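Arylalkylamine N-Acetyltransferase 2 (Aedes aegypti, PDB 4FD5) probably transfers the acyl group of acyl-CoA, acetyl-CoA among them, to the amine nitrogen of arylalkylamines such as dopamine and serotonin, as a GNAT-family N-acyltransferase. Local coordinates at residues D21-L26 and I75-L80; P35-V40 and F205-H211; S93-L97 and F109-Y113. Numbering follows the deposited sequence.

Interaction 1. Residues D21-L26 and I75-L80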
# COMPACT_ATOMS: atom_id res chain seq x y z
N ASP A 21 4.27 -13.53 11.21
CA ASP A 21 5.45 -12.69 11.47
C ASP A 21 5.26 -11.36 10.75
O ASP A 21 5.64 -10.30 11.26
CB ASP A 21 6.73 -13.33 10.94
CG ASP A 21 7.25 -14.47 11.80
OD1 ASP A 21 6.78 -14.66 12.94
OD2 ASP A 21 8.18 -15.18 11.33
N VAL A 22 4.70 -11.43 9.54
CA VAL A 22 4.58 -10.23 8.72
C VAL A 22 3.51 -9.32 9.34
O VAL A 22 3.71 -8.11 9.49
CB VAL A 22 4.32 -10.57 7.24
CG1 VAL A 22 3.82 -9.34 6.45
CG2 VAL A 22 5.56 -11.17 6.59
N ILE A 23 2.40 -9.91 9.75
CA ILE A 23 1.34 -9.09 10.28
C ILE A 23 1.77 -8.43 11.59
O ILE A 23 1.49 -7.26 11.83
CB ILE A 23 0.03 -9.88 10.39
CG1 ILE A 23 -0.49 -10.17 8.98
CG2 ILE A 23 -0.99 -9.09 11.21
CD1 ILE A 23 -1.60 -11.19 8.91
N GLU A 24 2.51 -9.17 12.42
CA GLU A 24 3.07 -8.60 13.63
C GLU A 24 4.01 -7.43 13.29
O GLU A 24 3.92 -6.37 13.92
CB GLU A 24 3.80 -9.67 14.46
CG GLU A 24 4.38 -9.17 15.78
CD GLU A 24 3.34 -8.63 16.76
OE1 GLU A 24 2.13 -8.90 16.62
OE2 GLU A 24 3.76 -7.92 17.70
N HIS A 25 4.86 -7.60 12.28
CA HIS A 25 5.75 -6.50 11.85
C HIS A 25 4.87 -5.29 11.56
O HIS A 25 5.16 -4.18 12.03
CB HIS A 25 6.59 -6.90 10.62
CG HIS A 25 7.11 -5.74 9.81
ND1 HIS A 25 8.31 -5.10 10.09
CD2 HIS A 25 6.61 -5.12 8.72
CE1 HIS A 25 8.51 -4.13 9.20
NE2 HIS A 25 7.49 -4.12 8.36
N LEU A 26 3.77 -5.51 10.84
CA LEU A 26 2.92 -4.37 10.47
C LEU A 26 2.34 -3.73 11.74
O LEU A 26 2.41 -2.50 11.91
CB LEU A 26 1.84 -4.77 9.45
CG LEU A 26 2.41 -5.24 8.09
CD1 LEU A 26 1.33 -5.80 7.16
CD2 LEU A 26 3.18 -4.11 7.39
N ILE A 75 12.05 -10.08 10.25
CA ILE A 75 11.49 -9.30 9.16
C ILE A 75 12.10 -7.90 9.21
O ILE A 75 11.83 -7.13 10.12
CB ILE A 75 9.93 -9.22 9.26
CG1 ILE A 75 9.30 -10.62 9.21
CG2 ILE A 75 9.35 -8.32 8.16
CD1 ILE A 75 9.60 -11.38 7.95
N ALA A 76 12.93 -7.59 8.23
CA ALA A 76 13.52 -6.25 8.15
C ALA A 76 12.57 -5.31 7.44
O ALA A 76 12.51 -4.11 7.75
CB ALA A 76 14.86 -6.30 7.45
N GLY A 77 11.83 -5.84 6.47
CA GLY A 77 10.85 -4.98 5.81
C GLY A 77 9.99 -5.79 4.87
O GLY A 77 10.31 -6.93 4.59
N VAL A 78 8.89 -5.21 4.39
CA VAL A 78 8.03 -5.90 3.42
C VAL A 78 7.47 -4.96 2.35
O VAL A 78 7.30 -3.76 2.57
CB VAL A 78 6.84 -6.59 4.11
CG1 VAL A 78 7.34 -7.70 5.05
CG2 VAL A 78 5.95 -5.58 4.82
N ALA A 79 7.14 -5.56 1.21
CA ALA A 79 6.28 -4.95 0.22
C ALA A 79 5.10 -5.89 0.05
O ALA A 79 5.26 -6.99 -0.48
CB ALA A 79 7.00 -4.80 -1.10
N LEU A 80 3.93 -5.48 0.54
CA LEU A 80 2.74 -6.29 0.35
C LEU A 80 2.11 -5.82 -0.95
O LEU A 80 1.75 -4.63 -1.08
CB LEU A 80 1.75 -6.14 1.50
CG LEU A 80 1.88 -7.15 2.64
CD1 LEU A 80 3.22 -7.03 3.29
CD2 LEU A 80 0.77 -7.03 3.66
O HOH W 1 10.01 -5.96 12.16

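Interaction 2. Residues P35-V40 and F205-H211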
# COMPACT_ATOMS: atom_id res chain seq x y z
N PRO A 35 0.22 7.52 7.23
CA PRO A 35 -0.33 8.89 7.34
C PRO A 35 -1.84 8.98 7.59
O PRO A 35 -2.26 9.72 8.49
CB PRO A 35 0.02 9.51 5.98
CG PRO A 35 1.23 8.77 5.53
CD PRO A 35 1.06 7.36 6.04
N LEU A 36 -2.65 8.27 6.81
CA LEU A 36 -4.11 8.34 6.97
C LEU A 36 -4.60 7.65 8.24
O LEU A 36 -5.43 8.18 8.97
CB LEU A 36 -4.84 7.78 5.75
CG LEU A 36 -4.48 8.42 4.41
CD1 LEU A 36 -5.39 7.88 3.33
CD2 LEU A 36 -4.56 9.95 4.49
N ASN A 37 -4.08 6.45 8.50
CA ASN A 37 -4.40 5.74 9.73
C ASN A 37 -4.14 6.63 10.94
O ASN A 37 -4.95 6.70 11.85
CB ASN A 37 -3.57 4.47 9.85
CG ASN A 37 -3.92 3.44 8.80
OD1 ASN A 37 -4.87 3.60 8.05
ND2 ASN A 37 -3.14 2.36 8.76
N LYS A 38 -3.00 7.30 10.93
CA LYS A 38 -2.63 8.15 12.05
C LYS A 38 -3.56 9.37 12.14
O LYS A 38 -3.98 9.75 13.23
CB LYS A 38 -1.17 8.59 11.95
CG LYS A 38 -0.67 9.34 13.18
CD LYS A 38 0.72 9.88 12.99
CE LYS A 38 1.75 8.78 12.93
NZ LYS A 38 3.13 9.32 13.08
N ALA A 39 -3.85 9.97 11.00
CA ALA A 39 -4.73 11.14 10.96
C ALA A 39 -6.10 10.91 11.62
O ALA A 39 -6.65 11.81 12.26
CB ALA A 39 -4.91 11.63 9.52
N VAL A 40 -6.66 9.72 11.46
CA VAL A 40 -7.98 9.45 12.02
C VAL A 40 -7.96 8.51 13.24
O VAL A 40 -9.00 7.94 13.62
CB VAL A 40 -8.97 8.95 10.96
CG1 VAL A 40 -9.22 10.04 9.92
CG2 VAL A 40 -8.46 7.67 10.32
N PHE A 205 -8.65 14.58 6.80
CA PHE A 205 -7.38 14.03 7.25
C PHE A 205 -6.40 15.15 7.55
O PHE A 205 -5.88 15.79 6.63
CB PHE A 205 -6.76 13.10 6.19
CG PHE A 205 -7.60 11.90 5.88
CD1 PHE A 205 -7.71 10.87 6.80
CD2 PHE A 205 -8.27 11.81 4.68
CE1 PHE A 205 -8.48 9.76 6.51
CE2 PHE A 205 -9.06 10.70 4.39
CZ PHE A 205 -9.16 9.68 5.31
N VAL A 206 -6.14 15.38 8.83
CA VAL A 206 -5.08 16.29 9.22
C VAL A 206 -3.86 15.42 9.43
O VAL A 206 -3.78 14.68 10.40
CB VAL A 206 -5.42 17.04 10.53
CG1 VAL A 206 -4.24 17.91 10.98
CG2 VAL A 206 -6.67 17.88 10.34
N VAL A 207 -2.92 15.50 8.48
CA VAL A 207 -1.78 14.59 8.46
C VAL A 207 -0.48 15.26 8.89
O VAL A 207 -0.26 16.44 8.61
CB VAL A 207 -1.57 13.98 7.05
CG1 VAL A 207 -2.86 13.38 6.53
CG2 VAL A 207 -1.05 15.03 6.09
N ASP A 208 0.37 14.50 9.56
CA ASP A 208 1.63 15.04 10.04
C ASP A 208 2.58 15.30 8.89
O ASP A 208 2.56 14.59 7.88
CB ASP A 208 2.29 14.08 11.04
CG ASP A 208 1.51 13.97 12.33
OD1 ASP A 208 0.59 14.78 12.54
OD2 ASP A 208 1.84 13.08 13.14
N PRO A 209 3.42 16.33 9.02
CA PRO A 209 4.50 16.52 8.05
C PRO A 209 5.40 15.29 8.07
O PRO A 209 5.52 14.67 9.13
CB PRO A 209 5.24 17.75 8.59
CG PRO A 209 4.23 18.48 9.41
CD PRO A 209 3.38 17.41 10.03
N PRO A 210 6.03 14.94 6.93
CA PRO A 210 6.07 15.67 5.66
C PRO A 210 5.00 15.26 4.65
O PRO A 210 5.13 15.57 3.47
CB PRO A 210 7.43 15.25 5.10
CG PRO A 210 7.53 13.82 5.53
CD PRO A 210 6.91 13.76 6.91
N HIS A 211 3.95 14.59 5.11
CA HIS A 211 2.95 14.07 4.18
C HIS A 211 2.05 15.19 3.73
O HIS A 211 1.64 16.03 4.53
CB HIS A 211 2.20 12.92 4.84
CG HIS A 211 3.12 11.90 5.43
ND1 HIS A 211 3.98 11.16 4.66
CD2 HIS A 211 3.34 11.53 6.71
CE1 HIS A 211 4.69 10.37 5.44
NE2 HIS A 211 4.32 10.57 6.69
O HOH W 2 -0.61 11.56 9.82
O HOH W 3 -7.62 14.13 10.86

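Interaction 3. Residues S93-L97 and F109-Y113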
# COMPACT_ATOMS: atom_id res chain seq x y z
N SER A 93 -16.59 -2.67 -4.35
CA SER A 93 -16.13 -1.69 -3.38
C SER A 93 -17.29 -0.91 -2.75
O SER A 93 -17.40 -0.84 -1.53
CB SER A 93 -15.13 -0.73 -4.02
OG SER A 93 -14.03 -1.44 -4.57
N ARG A 94 -18.15 -0.35 -3.59
CA ARG A 94 -19.21 0.53 -3.10
C ARG A 94 -20.20 -0.15 -2.16
O ARG A 94 -21.01 0.53 -1.52
CB ARG A 94 -19.95 1.19 -4.27
CG ARG A 94 -20.68 0.23 -5.19
CD ARG A 94 -21.70 0.96 -6.04
NE ARG A 94 -22.33 0.10 -7.04
CZ ARG A 94 -22.07 0.14 -8.34
NH1 ARG A 94 -21.19 1.02 -8.81
NH2 ARG A 94 -22.69 -0.69 -9.17
N GLU A 95 -20.15 -1.47 -2.08
CA GLU A 95 -20.98 -2.22 -1.14
C GLU A 95 -20.30 -2.21 0.23
O GLU A 95 -20.92 -1.90 1.26
CB GLU A 95 -21.19 -3.66 -1.62
CG GLU A 95 -22.26 -4.44 -0.87
CD GLU A 95 -21.76 -5.02 0.45
OE1 GLU A 95 -20.56 -4.89 0.75
OE2 GLU A 95 -22.58 -5.62 1.18
N LYS A 96 -19.01 -2.54 0.23
CA LYS A 96 -18.21 -2.52 1.44
C LYS A 96 -18.17 -1.12 2.05
O LYS A 96 -18.27 -0.97 3.27
CB LYS A 96 -16.78 -3.02 1.16
CG LYS A 96 -15.86 -2.99 2.38
CD LYS A 96 -14.54 -3.69 2.11
CE LYS A 96 -13.52 -3.39 3.20
NZ LYS A 96 -14.00 -3.81 4.56
N LEU A 97 -18.04 -0.10 1.20
CA LEU A 97 -18.09 1.28 1.67
C LEU A 97 -19.32 1.47 2.55
O LEU A 97 -19.25 2.07 3.63
CB LEU A 97 -18.08 2.28 0.49
CG LEU A 97 -17.85 3.78 0.76
CD1 LEU A 97 -16.77 3.99 1.81
CD2 LEU A 97 -17.52 4.58 -0.53
N PHE A 109 -11.21 4.37 3.23
CA PHE A 109 -11.73 3.60 2.10
C PHE A 109 -12.37 4.53 1.06
O PHE A 109 -12.10 4.43 -0.14
CB PHE A 109 -12.74 2.55 2.58
CG PHE A 109 -13.24 1.63 1.49
CD1 PHE A 109 -12.75 0.33 1.37
CD2 PHE A 109 -14.19 2.06 0.57
CE1 PHE A 109 -13.20 -0.52 0.37
CE2 PHE A 109 -14.64 1.21 -0.44
CZ PHE A 109 -14.14 -0.08 -0.54
N LYS A 110 -13.20 5.44 1.54
CA LYS A 110 -13.90 6.39 0.69
C LYS A 110 -12.95 7.26 -0.12
O LYS A 110 -13.14 7.42 -1.33
CB LYS A 110 -14.84 7.26 1.52
CG LYS A 110 -15.73 8.19 0.72
CD LYS A 110 -16.76 8.87 1.63
CE LYS A 110 -17.15 10.25 1.11
NZ LYS A 110 -17.91 10.21 -0.18
N LEU A 111 -11.92 7.83 0.52
CA LEU A 111 -10.99 8.66 -0.23
C LEU A 111 -10.32 7.85 -1.34
O LEU A 111 -10.23 8.29 -2.51
CB LEU A 111 -9.94 9.27 0.68
CG LEU A 111 -8.79 10.00 -0.04
CD1 LEU A 111 -9.29 11.16 -0.92
CD2 LEU A 111 -7.78 10.48 0.99
N LEU A 112 -9.85 6.65 -1.00
CA LEU A 112 -9.14 5.86 -2.01
C LEU A 112 -10.06 5.43 -3.16
O LEU A 112 -9.69 5.50 -4.34
CB LEU A 112 -8.45 4.66 -1.36
CG LEU A 112 -7.43 5.02 -0.28
CD1 LEU A 112 -7.10 3.78 0.53
CD2 LEU A 112 -6.19 5.62 -0.91
N TYR A 113 -11.28 5.02 -2.83
CA TYR A 113 -12.28 4.69 -3.86
C TYR A 113 -12.57 5.87 -4.80
O TYR A 113 -12.53 5.74 -6.04
CB TYR A 113 -13.57 4.23 -3.16
CG TYR A 113 -14.74 4.04 -4.10
CD1 TYR A 113 -14.86 2.89 -4.87
CD2 TYR A 113 -15.72 5.02 -4.21
CE1 TYR A 113 -15.92 2.72 -5.73
CE2 TYR A 113 -16.78 4.86 -5.07
CZ TYR A 113 -16.88 3.71 -5.82
OH TYR A 113 -17.94 3.55 -6.68

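Interaction 1. Residues D21-L26 and I75-L80
Ile-75 opens the strand and meets the helix with its whole branched side chain. Its CG2 sits over one face of the His-25 imidazole, 4.0 Å from the ring centroid and 23° off the normal, a CH-pi contact. CG1 of Ile-75 lies 4.1 Å from CB of Asp-21, whose carboxylate can stay at the exposed border because only its methylene packs. The carbonyl of Ile-75 accepts a bond from a water (3.0 Å to O) that also binds His-25 ND1 at 2.8 Å. At Ala-76 and Gly-77 the strand makes a classic beta bulge, both residues facing Ala-68 on the neighbouring strand 66-69. Gly-77 CA lies 4.2 Å from His-25 CE1. Val-78 points back at the helix: its CG1 is 4.1 Å from Val-22 CG1, and its CG2 touches both His-25 CD2 (4.0 Å) and Leu-26 CD2 (4.1 Å). Leu-80, two residues on and again facing the helix, sets CD1 4.0 Å from Val-22 CG1 and CD2 3.8 Å from Leu-26 CD1. Helix 19-29 thus lies across the sheet, the two short axes 80° apart and 9.4 Å at closest approach, as an alpha-beta layer of the GNAT fold. Branched aliphatics suit this buried face, filling it without polar groups to satisfy. Among the buried residues, His-25 is the polar exception, and both its nitrogens have partners, ND1 the water and NE2 Ser-137 of strand 129-138; the contact rests chiefly on apolar burial and the CH-pi contact, with one water bridge.

Interaction 2. Residues P35-V40 and F205-H211
Phe-205 supplies the apolar centre, its ring buried against the short helix 35-39. CD2 of Leu-36 lies over one face, 4.1 Å from the ring centroid and 18° off the normal, a CH-pi contact. The small CB of Ala-39 meets the ring edge at CD1 (4.0 Å), and Val-40 CG1 approaches CE1 of Phe-205 to 3.5 Å. Val-207 extends this patch, its CG1 4.0 Å from Ala-39 CB; alanine here lets the extended chain come close, the CA atoms of Ala-39 and Val-207 being 5.2 Å apart. Farther along, Pro-35 CG stands almost squarely over His-211, 3.5 Å from the ring centroid, while His-211 ND1 is hydrogen-bonded to the backbone nitrogen of Ala-174. Two waters join the backbones: one links Pro-35 O (2.8 Å) to Asp-208 N (3.1 Å), the other Ala-39 O (2.9 Å) to Val-206 N (2.8 Å). At the polar edge Lys-38 NZ makes a long salt bridge, 4.0 Å, to Asp-208 OD2; the stronger partner of Lys-38 NZ is Asp-33. The loop between strands 186-192 and 213-220 is thereby laid on helix 35-39, with helix 103-116 packing on Phe-205 through Lys-107, Ile-108 and Leu-111.

Interaction 3. Residues S93-L97 and F109-Y113
This is an antiparallel packing of two neighbouring helices near the protein surface, where helix 92-99, following strand 75-85, lies beside helix 103-116. The short axes run at 157° to each other and come within 10.6 Å, a spacing wide enough for two aromatic side chains to fill. Phe-109 and Tyr-113, one helical turn apart, both point across the gap. Leu-97 sends its end in among Phe-109, Tyr-113 and Lys-110: CD1 is 3.5 Å from Phe-109 CD2 and 3.8 Å from Lys-110 CB, and CD2 is 4.1 Å from Tyr-113 CD2. Ser-93, a turn before Leu-97, is small enough for both rings to reach it, its CB lying 3.7 Å from Phe-109 CZ and 3.7 Å from Tyr-113 CD1. Long polar residues suit the margins, since their aliphatic parts pack while their charges stay outside. Lys-96 CD touches Phe-109 CE1 at 3.9 Å, Arg-94 CB lies 3.9 Å from Tyr-113 OH, and Lys-110 NZ turns to Glu-114 in its own helix. Elsewhere on helix 103-116, Leu-111 and Leu-112 pack on Leu-214 of strand 213-220. The arrangement is a helical hairpin inserted, in sequence, between strands 75-85 and 129-138, neighbours in the GNAT sheet.

In the fold
From the N terminus, helix 19-29 opens interaction 1, and helix 35-39 opens interaction 2 before strand 75-85 closes the first loop, so the two cross along the chain. Interaction 3 follows interaction 1 in series and closes a short loop between helices 92-99 and 103-116. It is nested inside the much longer loop that interaction 2 completes only at 205-211, bringing the loop before strand 213-220 to helix 35-39. Interactions 2 and 3 touch: Leu-111 CD2 packs 3.6 Å from Phe-205 CE2 and 4.2 Å from Leu-36 CD1. Interaction 1 stands apart, joining helix 19-29 to strand 75-85 on the opposite side of the chain's centre from interaction 3, their centres about 25 Å apart.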